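Local coordinates for thioredoxin domain-containing protein (PDB 2R5S) that is of unknown function, though this tetratricopeptide-repeat domain is part of a longer thioredoxin-family protein that may act as a protein-disulfide reductase, at residues K46-C49 with L50-K54; F56-A59 with Q60-L63; D143-V146 with K147-M151. One frame throughout, in Å; residues are numbered along the deposited sequence.

Contact 1: K46-C49 with L50-K54; sequences KADC and LLETK
Thr53 folds back onto the last full turn of helix 40-52, its OG1 lying 2.7 Å from Cys49 O and 2.8 Å from Leu50 O. With chi1 at 58°, the hydroxyl sits between its own backbone N and carbonyl carbon, which brings it within reach of these two carbonyls; they compete for its single proton. CG2 of Thr53 also rests 3.3 Å from Cys49 O. Ahead of this, Leu50 N, Leu51 N and Glu52 N donate in turn to the carbonyls of Lys46, Ala47 and Asp48, and Leu50 CG packs 3.2 Å from Lys46 O. Lys54, with positive phi, is the C-prime residue of the Schellman motif that ends the helix. Whereas Leu50 and the Cys49-Thr53 pair form the tightly packed part, Asp48 and Glu52 form a looser, partly exposed one: one turn apart, they bring OD1 and OE1 to 4.0 Å, their carboxylate planes 47° apart. Such like charges probably repel, and Glu52 touches Lys81, whose charge may ease this. Within the tetratricopeptide-repeat array, Cys49 faces Ala25 and Leu26 of helix 22-30, Leu50 and Leu51 meet Ala59 of helix 56-63, and Ala47 and Leu51 also reach helix 73-88.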
ATOM      1  N   LYS A  46     -10.425  -9.023  -5.583  1.00 55.01           N
ATOM      2  CA  LYS A  46     -10.135  -7.693  -5.040  1.00 54.15           C
ATOM      3  C   LYS A  46      -9.037  -7.832  -3.959  1.00 54.41           C
ATOM      4  O   LYS A  46      -8.053  -7.065  -3.956  1.00 54.23           O
ATOM      5  CB  LYS A  46     -11.431  -7.036  -4.509  1.00 53.93           C
ATOM      6  CG  LYS A  46     -11.199  -5.743  -3.732  1.00 55.02           C
ATOM      7  CD  LYS A  46     -12.517  -4.938  -3.474  1.00 54.07           C
ATOM      8  CE  LYS A  46     -12.291  -3.540  -2.936  1.00 56.64           C
ATOM      9  NZ  LYS A  46     -13.502  -2.935  -2.122  1.00 59.52           N
ATOM     10  N   ALA A  47      -9.138  -8.885  -3.133  1.00 54.08           N
ATOM     11  CA  ALA A  47      -8.132  -9.189  -2.106  1.00 52.49           C
ATOM     12  C   ALA A  47      -6.781  -9.409  -2.725  1.00 53.43           C
ATOM     13  O   ALA A  47      -5.822  -8.877  -2.238  1.00 54.69           O
ATOM     14  CB  ALA A  47      -8.525 -10.367  -1.342  1.00 52.40           C
ATOM     15  N   ASP A  48      -6.705 -10.209  -3.793  1.00 52.75           N
ATOM     16  CA  ASP A  48      -5.453 -10.460  -4.493  1.00 54.69           C
ATOM     17  C   ASP A  48      -4.921  -9.137  -5.014  1.00 55.21           C
ATOM     18  O   ASP A  48      -3.731  -8.937  -5.022  1.00 55.67           O
ATOM     19  CB  ASP A  48      -5.744 -11.405  -5.648  1.00 53.87           C
ATOM     20  CG  ASP A  48      -4.536 -11.844  -6.362  1.00 58.82           C
ATOM     21  OD1 ASP A  48      -3.453 -11.870  -5.770  1.00 67.27           O
ATOM     22  OD2 ASP A  48      -4.672 -12.242  -7.541  1.00 63.51           O
ATOM     23  N   CYS A  49      -5.806  -8.231  -5.457  1.00 54.22           N
ATOM     24  CA  CYS A  49      -5.339  -6.992  -6.029  1.00 55.46           C
ATOM     25  C   CYS A  49      -4.751  -6.070  -4.927  1.00 56.44           C
ATOM     26  O   CYS A  49      -3.718  -5.364  -5.111  1.00 57.84           O
ATOM     27  CB  CYS A  49      -6.476  -6.299  -6.800  1.00 54.98           C
ATOM     28  SG  CYS A  49      -6.870  -7.048  -8.399  1.00 58.36           S
ATOM     29  N   LEU A  50      -5.392  -6.064  -3.778  1.00 55.66           N
ATOM     30  CA  LEU A  50      -4.946  -5.187  -2.709  1.00 56.67           C
ATOM     31  C   LEU A  50      -3.516  -5.618  -2.286  1.00 57.80           C
ATOM     32  O   LEU A  50      -2.569  -4.814  -2.132  1.00 58.64           O
ATOM     33  CB  LEU A  50      -5.924  -5.272  -1.550  1.00 54.26           C
ATOM     34  CG  LEU A  50      -7.274  -4.703  -1.898  1.00 55.76           C
ATOM     35  CD1 LEU A  50      -8.268  -4.956  -0.750  1.00 56.34           C
ATOM     36  CD2 LEU A  50      -7.118  -3.203  -2.126  1.00 55.21           C
ATOM     37  N   LEU A  51      -3.359  -6.910  -2.146  1.00 59.32           N
ATOM     38  CA  LEU A  51      -2.139  -7.450  -1.703  1.00 59.94           C
ATOM     39  C   LEU A  51      -1.026  -7.244  -2.721  1.00 61.08           C
ATOM     40  O   LEU A  51       0.123  -7.016  -2.333  1.00 62.90           O
ATOM     41  CB  LEU A  51      -2.360  -8.934  -1.485  1.00 59.98           C
ATOM     42  CG  LEU A  51      -1.644  -9.622  -0.364  1.00 62.75           C
ATOM     43  CD1 LEU A  51      -2.611  -9.576   0.778  1.00 60.85           C
ATOM     44  CD2 LEU A  51      -1.380 -11.067  -0.813  1.00 63.05           C
ATOM     45  N   GLU A  52      -1.318  -7.364  -4.019  1.00 60.65           N
ATOM     46  CA  GLU A  52      -0.274  -7.188  -5.020  1.00 59.19           C
ATOM     47  C   GLU A  52       0.112  -5.718  -5.095  1.00 59.88           C
ATOM     48  O   GLU A  52       1.162  -5.361  -5.633  1.00 59.16           O
ATOM     49  CB  GLU A  52      -0.770  -7.626  -6.399  1.00 59.32           C
ATOM     50  CG  GLU A  52      -1.048  -9.103  -6.538  1.00 60.07           C
ATOM     51  CD  GLU A  52       0.175  -9.958  -6.184  1.00 62.79           C
ATOM     52  OE1 GLU A  52       0.232 -10.567  -5.061  1.00 66.78           O
ATOM     53  OE2 GLU A  52       1.074  -9.966  -7.007  1.00 59.22           O
ATOM     54  N   THR A  53      -0.771  -4.854  -4.582  1.00 60.16           N
ATOM     55  CA  THR A  53      -0.511  -3.418  -4.599  1.00 60.42           C
ATOM     56  C   THR A  53      -0.077  -2.904  -3.232  1.00 60.71           C
ATOM     57  O   THR A  53       0.100  -1.696  -3.034  1.00 59.80           O
ATOM     58  CB  THR A  53      -1.696  -2.644  -5.074  1.00 61.09           C
ATOM     59  OG1 THR A  53      -2.811  -2.948  -4.207  1.00 61.80           O
ATOM     60  CG2 THR A  53      -1.981  -2.988  -6.568  1.00 58.36           C
ATOM     61  N   LYS A  54       0.102  -3.851  -2.314  1.00 60.49           N
ATOM     62  CA  LYS A  54       0.791  -3.636  -1.054  1.00 60.84           C
ATOM     63  C   LYS A  54      -0.064  -2.873  -0.067  1.00 60.20           C
ATOM     64  O   LYS A  54       0.422  -2.145   0.807  1.00 61.32           O
ATOM     65  CB  LYS A  54       2.197  -3.054  -1.294  1.00 61.96           C
ATOM     66  CG  LYS A  54       3.018  -3.950  -2.289  1.00 64.06           C
ATOM     67  CD  LYS A  54       4.518  -3.902  -2.080  1.00 68.54           C
ATOM     68  CE  LYS A  54       4.926  -4.535  -0.739  1.00 70.66           C
ATOM     69  NZ  LYS A  54       6.206  -3.949  -0.173  1.00 71.45           N
TER

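Contact 2: F56-A59 with Q60-L63; sequences FELA and QELL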
ATOM      1  N   PHE A  56      -1.968  -3.958   2.570  1.00 56.82           N
ATOM      2  CA  PHE A  56      -2.122  -5.208   3.368  1.00 55.59           C
ATOM      3  C   PHE A  56      -3.246  -5.120   4.391  1.00 55.81           C
ATOM      4  O   PHE A  56      -3.943  -6.079   4.659  1.00 54.70           O
ATOM      5  CB  PHE A  56      -0.816  -5.540   4.092  1.00 56.06           C
ATOM      6  CG  PHE A  56       0.345  -5.828   3.171  1.00 58.10           C
ATOM      7  CD1 PHE A  56       0.188  -6.616   2.058  1.00 57.98           C
ATOM      8  CD2 PHE A  56       1.610  -5.348   3.451  1.00 58.97           C
ATOM      9  CE1 PHE A  56       1.237  -6.889   1.224  1.00 57.29           C
ATOM     10  CE2 PHE A  56       2.663  -5.626   2.596  1.00 54.11           C
ATOM     11  CZ  PHE A  56       2.462  -6.386   1.501  1.00 57.46           C
ATOM     12  N   GLU A  57      -3.440  -3.930   4.923  1.00 55.73           N
ATOM     13  CA  GLU A  57      -4.531  -3.662   5.840  1.00 57.37           C
ATOM     14  C   GLU A  57      -5.918  -3.728   5.215  1.00 55.91           C
ATOM     15  O   GLU A  57      -6.772  -4.435   5.662  1.00 54.50           O
ATOM     16  CB  GLU A  57      -4.324  -2.281   6.457  1.00 56.58           C
ATOM     17  CG  GLU A  57      -5.278  -2.054   7.472  1.00 60.72           C
ATOM     18  CD  GLU A  57      -4.660  -2.226   8.826  1.00 67.77           C
ATOM     19  OE1 GLU A  57      -4.782  -1.243   9.585  1.00 61.16           O
ATOM     20  OE2 GLU A  57      -4.043  -3.318   9.106  1.00 67.68           O
ATOM     21  N   LEU A  58      -6.145  -2.952   4.175  1.00 56.84           N
ATOM     22  CA  LEU A  58      -7.306  -3.205   3.315  1.00 55.75           C
ATOM     23  C   LEU A  58      -7.419  -4.702   2.921  1.00 55.52           C
ATOM     24  O   LEU A  58      -8.485  -5.249   3.030  1.00 55.21           O
ATOM     25  CB  LEU A  58      -7.262  -2.285   2.094  1.00 54.78           C
ATOM     26  CG  LEU A  58      -7.512  -0.781   2.282  1.00 54.15           C
ATOM     27  CD1 LEU A  58      -7.498  -0.123   0.920  1.00 51.45           C
ATOM     28  CD2 LEU A  58      -8.817  -0.382   3.050  1.00 47.88           C
ATOM     29  N   ALA A  59      -6.339  -5.376   2.495  1.00 56.07           N
ATOM     30  CA  ALA A  59      -6.460  -6.816   2.123  1.00 55.63           C
ATOM     31  C   ALA A  59      -6.972  -7.685   3.306  1.00 56.49           C
ATOM     32  O   ALA A  59      -7.894  -8.478   3.164  1.00 57.10           O
ATOM     33  CB  ALA A  59      -5.139  -7.389   1.546  1.00 56.53           C
ATOM     34  N   GLN A  60      -6.441  -7.467   4.499  1.00 57.00           N
ATOM     35  CA  GLN A  60      -6.762  -8.321   5.625  1.00 56.53           C
ATOM     36  C   GLN A  60      -8.230  -8.126   6.058  1.00 57.16           C
ATOM     37  O   GLN A  60      -8.917  -9.049   6.481  1.00 56.38           O
ATOM     38  CB  GLN A  60      -5.866  -7.943   6.809  1.00 57.72           C
ATOM     39  CG  GLN A  60      -6.272  -8.648   8.065  1.00 57.89           C
ATOM     40  CD  GLN A  60      -6.099  -7.787   9.247  1.00 64.63           C
ATOM     41  OE1 GLN A  60      -7.053  -7.104   9.684  1.00 73.79           O
ATOM     42  NE2 GLN A  60      -4.899  -7.797   9.814  1.00 62.50           N
ATOM     43  N   GLU A  61      -8.680  -6.892   6.003  1.00 57.20           N
ATOM     44  CA  GLU A  61      -9.996  -6.565   6.452  1.00 58.67           C
ATOM     45  C   GLU A  61     -11.013  -7.093   5.398  1.00 58.26           C
ATOM     46  O   GLU A  61     -12.096  -7.607   5.739  1.00 58.19           O
ATOM     47  CB  GLU A  61      -9.992  -5.056   6.635  1.00 59.58           C
ATOM     48  CG  GLU A  61     -11.297  -4.340   6.829  1.00 66.14           C
ATOM     49  CD  GLU A  61     -11.269  -2.937   6.141  1.00 72.58           C
ATOM     50  OE1 GLU A  61     -10.288  -2.171   6.353  1.00 75.55           O
ATOM     51  OE2 GLU A  61     -12.203  -2.629   5.360  1.00 71.96           O
ATOM     52  N   LEU A  62     -10.683  -6.979   4.118  1.00 56.16           N
ATOM     53  CA  LEU A  62     -11.496  -7.688   3.106  1.00 55.69           C
ATOM     54  C   LEU A  62     -11.497  -9.187   3.301  1.00 54.21           C
ATOM     55  O   LEU A  62     -12.565  -9.802   3.357  1.00 54.43           O
ATOM     56  CB  LEU A  62     -11.076  -7.433   1.641  1.00 54.48           C
ATOM     57  CG  LEU A  62     -12.018  -8.069   0.626  1.00 51.23           C
ATOM     58  CD1 LEU A  62     -13.450  -7.494   0.816  1.00 52.31           C
ATOM     59  CD2 LEU A  62     -11.502  -7.731  -0.734  1.00 57.24           C
ATOM     60  N   LEU A  63     -10.325  -9.783   3.361  1.00 54.26           N
ATOM     61  CA  LEU A  63     -10.278 -11.257   3.631  1.00 54.20           C
ATOM     62  C   LEU A  63     -11.071 -11.774   4.793  1.00 53.83           C
ATOM     63  O   LEU A  63     -11.476 -12.899   4.764  1.00 53.41           O
ATOM     64  CB  LEU A  63      -8.878 -11.737   3.770  1.00 54.86           C
ATOM     65  CG  LEU A  63      -8.149 -11.600   2.441  1.00 54.03           C
ATOM     66  CD1 LEU A  63      -6.729 -11.754   2.729  1.00 56.39           C
ATOM     67  CD2 LEU A  63      -8.624 -12.691   1.531  1.00 57.05           C
TER
HETATM   68  O   HOH W   1     -11.225  -3.665   2.832  1.00 57.34           O
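Four successive i to i+4 bonds run from Gln60 N, Glu61 N, Leu62 N and Leu63 N to the carbonyls of Phe56, Glu57, Leu58 and Ala59, the last being the shortest at 2.8 Å and nearly straight, with an N-H...O angle of 172°. Leu63 leans over that same acceptor: its CG lies 3.2 Å from Ala59 O and CD1 3.5 Å from it, because chi1 of -66° swings the branch back beside the backbone N. On another face of the helix, Leu58 and Glu61 lie side by side and point the same way, Leu58 CD2 coming 4.0 Å from Glu61 OE1. A water donates to Leu58 O at 3.2 Å and, weakly, to Glu61 OE2 at 2.9 Å, so Leu58 O serves the water as well as Leu62 N. This short helix belongs to a tetratricopeptide-repeat region, in which antiparallel helices stack in succession, and its two buried residues, Ala59 and Leu63, both face helix 40-52, Leu63 also reaching Tyr75 of helix 73-88. Gln60 CB sits 3.4 Å from Phe56 O, and its side chain continues to Leu82 and Gln86. At the start of the helix the Phe56 ring leads away from Gln60-Leu63 to stack with His85, near a bound 1,2-ethanediol.

Contact 3: D143-V146 with K147-M151; sequences DGEV and KKTFM
Lys148 N donates to Gly144 O at the start of helix 145-157, a rather long bond of 3.3 Å with the donor tilted 31° from the carbonyl plane. Gly144 holds the N-cap position with positive phi, and the chain turns helical at Glu145. Thr149 N donates next to Glu145 O, though this bond is less certain because the position of that oxygen in the model is doubtful. One residue further on, the helix is better formed: Phe150 N donates to Val146 O at 3.0 Å with an N-H...O angle of 169°.

The side chains add mainly contacts between their first carbons and the preceding turn. Lys148 CB lies 3.6 Å from Gly144 O, beside the acceptor that its own backbone N uses, and the rest of the chain extends away from Asp143-Val146 on an exposed side. Phe150 CB comes 3.3 Å from Val146 O in the same manner. With CG anti to the backbone N (chi1 -169°), the ring of Phe150 is carried off the first turn and meets Leu131 of helix 124-135 and Tyr167 and Leu171 of helix 162-174. On the buried side, Val146 touches Leu135 and Cys112, and Thr149 touches Leu131 and Cys112, joining helices 124-135 and 108-120 to this one. Lys147, bent along its chain, also rests on Leu135 and on Leu175 near the C-terminus. A helix start that sets its hydrophobic residues against both the preceding and the following helix is consistent with the stacked helical hairpins of the tetratricopeptide-repeat fold, and this helix belongs to the second tetratricopeptide-repeat region of the chain.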
ATOM      1  N   ASP A 143      18.666  18.656   1.145  1.00 55.59           N
ATOM      2  CA  ASP A 143      19.037  18.988  -0.222  1.00 56.22           C
ATOM      3  C   ASP A 143      17.989  18.416  -1.169  1.00 56.10           C
ATOM      4  O   ASP A 143      18.294  17.889  -2.255  1.00 56.02           O
ATOM      5  CB  ASP A 143      20.471  18.490  -0.567  1.00 56.70           C
ATOM      6  CG  ASP A 143      21.148  19.363  -1.570  1.00 57.69           C
ATOM      7  OD1 ASP A 143      20.704  20.521  -1.715  1.00 54.45           O
ATOM      8  OD2 ASP A 143      22.130  18.915  -2.222  1.00 58.80           O
ATOM      9  N   GLY A 144      16.745  18.549  -0.744  1.00 56.25           N
ATOM     10  CA  GLY A 144      15.642  17.933  -1.441  1.00 57.07           C
ATOM     11  C   GLY A 144      15.610  16.426  -1.592  1.00 57.33           C
ATOM     12  O   GLY A 144      14.777  15.931  -2.342  1.00 57.86           O
ATOM     13  N   GLU A 145      16.483  15.701  -0.872  1.00 57.12           N
ATOM     14  CA  GLU A 145      16.468  14.238  -0.834  1.00 57.04           C
ATOM     15  C   GLU A 145      15.263  13.642  -0.066  1.00 56.76           C
ATOM     16  O   GLU A 145      14.887  12.517  -0.313  1.00 58.12           O
ATOM     17  CB  GLU A 145      17.851  13.705  -0.346  1.00 56.97           C
ATOM     18  CG  GLU A 145      17.892  12.367   0.407  1.00 58.89           C
ATOM     19  CD  GLU A 145      19.355  11.882   0.813  1.00 60.30           C
ATOM     20  OE1 GLU A 145      19.475  10.910   1.635  1.00 60.94           O
ATOM     21  OE2 GLU A 145      20.368  12.486   0.348  1.00 59.71           O
ATOM     22  N   VAL A 146      14.651  14.387   0.843  1.00 54.49           N
ATOM     23  CA  VAL A 146      13.476  13.947   1.531  1.00 53.48           C
ATOM     24  C   VAL A 146      12.196  14.061   0.707  1.00 54.19           C
ATOM     25  O   VAL A 146      11.402  13.135   0.700  1.00 54.76           O
ATOM     26  CB  VAL A 146      13.239  14.780   2.862  1.00 52.95           C
ATOM     27  CG1 VAL A 146      11.821  14.607   3.371  1.00 49.33           C
ATOM     28  CG2 VAL A 146      14.281  14.418   3.926  1.00 49.89           C
ATOM     29  N   LYS A 147      11.961  15.212   0.061  1.00 53.36           N
ATOM     30  CA  LYS A 147      10.902  15.294  -0.902  1.00 52.45           C
ATOM     31  C   LYS A 147      10.997  14.235  -2.007  1.00 52.21           C
ATOM     32  O   LYS A 147       9.993  13.710  -2.406  1.00 52.51           O
ATOM     33  CB  LYS A 147      10.828  16.689  -1.542  1.00 53.76           C
ATOM     34  CG  LYS A 147       9.477  16.982  -2.163  1.00 54.07           C
ATOM     35  CD  LYS A 147       9.703  17.722  -3.464  1.00 61.68           C
ATOM     36  CE  LYS A 147       9.673  19.208  -3.221  1.00 62.68           C
ATOM     37  NZ  LYS A 147       8.298  19.587  -3.360  1.00 67.24           N
ATOM     38  N   LYS A 148      12.188  13.913  -2.479  1.00 51.50           N
ATOM     39  CA  LYS A 148      12.332  12.924  -3.528  1.00 52.29           C
ATOM     40  C   LYS A 148      11.995  11.498  -3.070  1.00 53.18           C
ATOM     41  O   LYS A 148      11.385  10.675  -3.802  1.00 54.17           O
ATOM     42  CB  LYS A 148      13.777  12.933  -4.032  1.00 52.00           C
ATOM     43  CG  LYS A 148      14.019  11.938  -5.144  1.00 51.98           C
ATOM     44  CD  LYS A 148      15.476  11.923  -5.543  1.00 53.87           C
ATOM     45  CE  LYS A 148      15.717  10.794  -6.432  1.00 52.24           C
ATOM     46  NZ  LYS A 148      15.598  11.276  -7.865  1.00 59.35           N
ATOM     47  N   THR A 149      12.445  11.152  -1.880  1.00 53.20           N
ATOM     48  CA  THR A 149      12.129   9.811  -1.454  1.00 53.42           C
ATOM     49  C   THR A 149      10.662   9.724  -1.100  1.00 51.40           C
ATOM     50  O   THR A 149      10.054   8.749  -1.404  1.00 50.97           O
ATOM     51  CB  THR A 149      13.045   9.172  -0.370  1.00 54.27           C
ATOM     52  OG1 THR A 149      12.193   8.701   0.661  1.00 58.02           O
ATOM     53  CG2 THR A 149      14.031  10.124   0.234  1.00 53.62           C
ATOM     54  N   PHE A 150      10.071  10.777  -0.568  1.00 50.80           N
ATOM     55  CA  PHE A 150       8.599  10.869  -0.510  1.00 50.86           C
ATOM     56  C   PHE A 150       7.962  10.642  -1.906  1.00 51.21           C
ATOM     57  O   PHE A 150       7.055   9.820  -2.055  1.00 50.25           O
ATOM     58  CB  PHE A 150       8.259  12.253   0.026  1.00 50.48           C
ATOM     59  CG  PHE A 150       6.863  12.448   0.402  1.00 52.69           C
ATOM     60  CD1 PHE A 150       6.425  12.127   1.695  1.00 48.54           C
ATOM     61  CD2 PHE A 150       5.961  13.034  -0.498  1.00 52.49           C
ATOM     62  CE1 PHE A 150       5.064  12.382   2.094  1.00 44.22           C
ATOM     63  CE2 PHE A 150       4.626  13.270  -0.102  1.00 47.36           C
ATOM     64  CZ  PHE A 150       4.198  12.957   1.170  1.00 44.81           C
HETATM   65  N   MSE A 151       8.502  11.306  -2.931  1.00 52.50           N
HETATM   66  CA  MSE A 151       7.966  11.258  -4.280  1.00 55.05           C
HETATM   67  C   MSE A 151       8.165   9.894  -4.990  1.00 55.62           C
HETATM   68  O   MSE A 151       7.300   9.465  -5.759  1.00 55.66           O
HETATM   69  CB  MSE A 151       8.609  12.351  -5.115  1.00 56.47           C
HETATM   70  CG  MSE A 151       8.276  13.807  -4.664  1.00 64.29           C
HETATM   71 SE   MSE A 151       6.652  14.599  -5.332  1.00 79.02          SE
HETATM   72  CE  MSE A 151       7.006  14.836  -7.211  1.00 68.94           C
TER

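In the fold
Contacts 1 and 2 belong to consecutive helices, 40-52 and 56-63, within the first tetratricopeptide-repeat region, and their centres are 9 Å apart. They pack directly: Ala47 CB lies 3.7 Å from Leu63 CD2, and Leu62 CD2 comes 3.6 Å from Lys46 CG. Contact 3 lies in the second repeat region, with nearest atoms about 13 Å from contact 1 and about 17 Å from contact 2, and with contact 2 across the centre of the chain. The 1,2-ethanediol beside contact 2 probably came from the crystallisation liquor.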